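Local coordinates for protein mitogen (PDB 2J4X) that acts as a bacterial superantigen that binds a zinc ion and, like its relatives, probably works as a toxin, at residues V135-I140 and D190-D195. Numbering follows the deposited sequence.
Sequences VTFQEI and DNETID
The ring of F137 is approached obliquely by I194 CD1 and by E192 OE1, while K178 makes a cation-pi contact with it and a salt bridge to E192, so the aromatic, lysine and carboxylate form one linked cluster. With CG anti to the backbone N (chi1 167°), the end of the ring leads away from 190-195, and F137 CB rests on I194 CG1, 4.1 Å away. I140 meets I194 at about a right angle, its CD1 3.6 Å from I194 CG1; branched aliphatic chains suit this buried spot, where V135 shares the sheet face of I194.

In the backbone, V135 and I194 form an antiparallel hydrogen-bonded pair: I194 N donates to V135 O at 2.6 Å and V135 N to I194 O at 3.2 Å. T136 and T193 follow as a non-hydrogen-bonded pair with diverging side chains. T136 is the N-cap, a place suited to threonine because its short hydroxyl can turn back (chi1 52°) to a first-turn amide lacking a preceding helical carbonyl: OG1 accepts from E139 N at 3.2 Å. E192 O, in the loop just before strand 193-195, takes F137 N directly at 2.9 Å, from 37° out of the carbonyl plane, and Q138 N through a water.

The two-stranded sheet of 134-136 and 193-195 thus pins the start of helix 137-150 to 190-195 within the beta-grasp domain: I140, F137 and I194 pack on strand 166-172, V135 and I140 on strand 126-132, while Q138 and N191 bond to backbone of strands 71-84 and 87-98 in the neighbouring OB-fold domain.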
ATOM      1  N   VAL A 135       3.613   9.516  -3.106  1.00 33.76           N
ATOM      2  CA  VAL A 135       3.310   8.095  -3.269  1.00 33.11           C
ATOM      3  C   VAL A 135       2.066   7.814  -2.429  1.00 32.29           C
ATOM      4  O   VAL A 135       1.891   8.387  -1.350  1.00 33.02           O
ATOM      5  CB  VAL A 135       4.494   7.139  -2.801  1.00 33.05           C
ATOM      6  CG1 VAL A 135       5.822   7.603  -3.398  1.00 31.44           C
ATOM      7  CG2 VAL A 135       4.561   7.049  -1.291  1.00 32.95           C
ATOM      8  N   THR A 136       1.189   6.952  -2.926  1.00 30.59           N
ATOM      9  CA  THR A 136      -0.004   6.624  -2.171  1.00 30.05           C
ATOM     10  C   THR A 136       0.397   5.916  -0.877  1.00 29.97           C
ATOM     11  O   THR A 136       1.443   5.265  -0.823  1.00 30.53           O
ATOM     12  CB  THR A 136      -0.940   5.663  -2.948  1.00 29.72           C
ATOM     13  OG1 THR A 136      -0.199   4.512  -3.395  1.00 29.88           O
ATOM     14  CG2 THR A 136      -1.577   6.377  -4.108  1.00 26.73           C
ATOM     15  N   PHE A 137      -0.427   6.064   0.160  1.00 29.05           N
ATOM     16  CA  PHE A 137      -0.207   5.371   1.419  1.00 28.28           C
ATOM     17  C   PHE A 137      -0.365   3.857   1.137  1.00 28.25           C
ATOM     18  O   PHE A 137       0.337   3.030   1.726  1.00 27.73           O
ATOM     19  CB  PHE A 137      -1.239   5.819   2.456  1.00 30.53           C
ATOM     20  CG  PHE A 137      -1.285   4.942   3.684  1.00 32.83           C
ATOM     21  CD1 PHE A 137      -0.264   4.980   4.622  1.00 33.11           C
ATOM     22  CD2 PHE A 137      -2.329   4.030   3.871  1.00 34.20           C
ATOM     23  CE1 PHE A 137      -0.281   4.130   5.716  1.00 32.03           C
ATOM     24  CE2 PHE A 137      -2.346   3.172   4.972  1.00 31.83           C
ATOM     25  CZ  PHE A 137      -1.321   3.229   5.884  1.00 31.13           C
ATOM     26  N   GLN A 138      -1.287   3.496   0.233  1.00 27.00           N
ATOM     27  CA  GLN A 138      -1.505   2.101  -0.108  1.00 25.35           C
ATOM     28  C   GLN A 138      -0.214   1.435  -0.567  1.00 26.35           C
ATOM     29  O   GLN A 138       0.055   0.283  -0.182  1.00 27.55           O
ATOM     30  CB  GLN A 138      -2.548   1.948  -1.208  1.00 24.04           C
ATOM     31  CG  GLN A 138      -2.624   0.495  -1.673  1.00 22.04           C
ATOM     32  CD  GLN A 138      -3.684   0.238  -2.722  1.00 22.55           C
ATOM     33  OE1 GLN A 138      -3.939  -0.908  -3.083  1.00 23.48           O
ATOM     34  NE2 GLN A 138      -4.310   1.302  -3.212  1.00 22.75           N
ATOM     35  N   GLU A 139       0.576   2.147  -1.386  1.00 25.35           N
ATOM     36  CA  GLU A 139       1.844   1.624  -1.890  1.00 25.37           C
ATOM     37  C   GLU A 139       2.833   1.354  -0.755  1.00 26.30           C
ATOM     38  O   GLU A 139       3.435   0.281  -0.699  1.00 27.14           O
ATOM     39  CB  GLU A 139       2.502   2.585  -2.879  1.00 27.03           C
ATOM     40  CG  GLU A 139       3.873   2.052  -3.352  1.00 27.97           C
ATOM     41  CD  GLU A 139       4.612   2.972  -4.298  1.00 28.67           C
ATOM     42  OE1 GLU A 139       3.972   3.741  -5.036  1.00 29.62           O
ATOM     43  OE2 GLU A 139       5.847   2.904  -4.320  1.00 30.35           O
ATOM     44  N   ILE A 140       3.030   2.340   0.124  1.00 27.10           N
ATOM     45  CA  ILE A 140       3.916   2.180   1.280  1.00 27.10           C
ATOM     46  C   ILE A 140       3.437   1.005   2.147  1.00 28.08           C
ATOM     47  O   ILE A 140       4.221   0.119   2.485  1.00 30.64           O
ATOM     48  CB  ILE A 140       3.901   3.424   2.187  1.00 26.82           C
ATOM     49  CG1 ILE A 140       4.394   4.644   1.407  1.00 27.57           C
ATOM     50  CG2 ILE A 140       4.746   3.176   3.424  1.00 24.60           C
ATOM     51  CD1 ILE A 140       4.362   5.935   2.212  1.00 26.42           C
ATOM     52  N   ASP A 190      -9.670   5.894  -0.822  1.00 44.46           N
ATOM     53  CA  ASP A 190      -9.496   7.350  -0.771  1.00 45.62           C
ATOM     54  C   ASP A 190      -8.225   7.920  -1.395  1.00 44.64           C
ATOM     55  O   ASP A 190      -8.021   9.130  -1.373  1.00 45.06           O
ATOM     56  CB  ASP A 190      -9.620   7.873   0.667  1.00 50.13           C
ATOM     57  CG  ASP A 190      -8.828   7.063   1.659  1.00 53.72           C
ATOM     58  OD1 ASP A 190      -7.593   6.928   1.473  1.00 56.09           O
ATOM     59  OD2 ASP A 190      -9.457   6.568   2.628  1.00 56.70           O
ATOM     60  N   ASN A 191      -7.380   7.063  -1.960  1.00 42.53           N
ATOM     61  CA  ASN A 191      -6.151   7.510  -2.600  1.00 39.86           C
ATOM     62  C   ASN A 191      -5.343   8.425  -1.740  1.00 39.04           C
ATOM     63  O   ASN A 191      -4.798   9.394  -2.242  1.00 41.00           O
ATOM     64  CB  ASN A 191      -6.439   8.245  -3.898  1.00 39.76           C
ATOM     65  CG  ASN A 191      -6.838   7.326  -4.997  1.00 41.67           C
ATOM     66  OD1 ASN A 191      -6.130   6.372  -5.284  1.00 42.87           O
ATOM     67  ND2 ASN A 191      -7.983   7.601  -5.633  1.00 43.04           N
ATOM     68  N   GLU A 192      -5.263   8.147  -0.449  1.00 38.35           N
ATOM     69  CA  GLU A 192      -4.472   8.991   0.435  1.00 36.43           C
ATOM     70  C   GLU A 192      -3.057   8.938  -0.133  1.00 34.70           C
ATOM     71  O   GLU A 192      -2.604   7.867  -0.527  1.00 34.40           O
ATOM     72  CB  GLU A 192      -4.493   8.416   1.852  1.00 38.07           C
ATOM     73  CG  GLU A 192      -4.267   9.446   2.943  1.00 44.63           C
ATOM     74  CD  GLU A 192      -3.964   8.844   4.320  1.00 48.39           C
ATOM     75  OE1 GLU A 192      -4.487   7.736   4.630  1.00 51.64           O
ATOM     76  OE2 GLU A 192      -3.211   9.499   5.099  1.00 48.90           O
ATOM     77  N   THR A 193      -2.384  10.085  -0.221  1.00 34.18           N
ATOM     78  CA  THR A 193      -0.997  10.164  -0.723  1.00 35.38           C
ATOM     79  C   THR A 193      -0.034  10.734   0.349  1.00 35.32           C
ATOM     80  O   THR A 193      -0.407  11.592   1.148  1.00 36.38           O
ATOM     81  CB  THR A 193      -0.889  11.045  -1.993  1.00 34.96           C
ATOM     82  OG1 THR A 193      -1.513  12.307  -1.742  1.00 38.12           O
ATOM     83  CG2 THR A 193      -1.574  10.387  -3.175  1.00 35.44           C
ATOM     84  N   ILE A 194       1.201  10.249   0.368  1.00 35.20           N
ATOM     85  CA  ILE A 194       2.177  10.695   1.349  1.00 35.29           C
ATOM     86  C   ILE A 194       3.216  11.551   0.647  1.00 35.83           C
ATOM     87  O   ILE A 194       3.632  11.232  -0.453  1.00 35.86           O
ATOM     88  CB  ILE A 194       2.884   9.466   2.011  1.00 36.23           C
ATOM     89  CG1 ILE A 194       1.835   8.516   2.593  1.00 34.94           C
ATOM     90  CG2 ILE A 194       3.846   9.913   3.132  1.00 34.04           C
ATOM     91  CD1 ILE A 194       1.047   9.082   3.766  1.00 36.00           C
ATOM     92  N   ASP A 195       3.623  12.649   1.270  1.00 38.66           N
ATOM     93  CA  ASP A 195       4.651  13.520   0.688  1.00 41.04           C
ATOM     94  C   ASP A 195       5.936  12.907   1.198  1.00 41.31           C
ATOM     95  O   ASP A 195       6.269  13.062   2.376  1.00 41.37           O
ATOM     96  CB  ASP A 195       4.538  14.948   1.230  1.00 43.36           C
ATOM     97  CG  ASP A 195       5.476  15.930   0.521  1.00 46.18           C
ATOM     98  OD1 ASP A 195       6.580  15.520   0.074  1.00 46.35           O
ATOM     99  OD2 ASP A 195       5.101  17.127   0.428  1.00 49.23           O
TER
HETATM  100  O   HOH W   1      -3.696   5.284  -0.398  1.00 32.98           O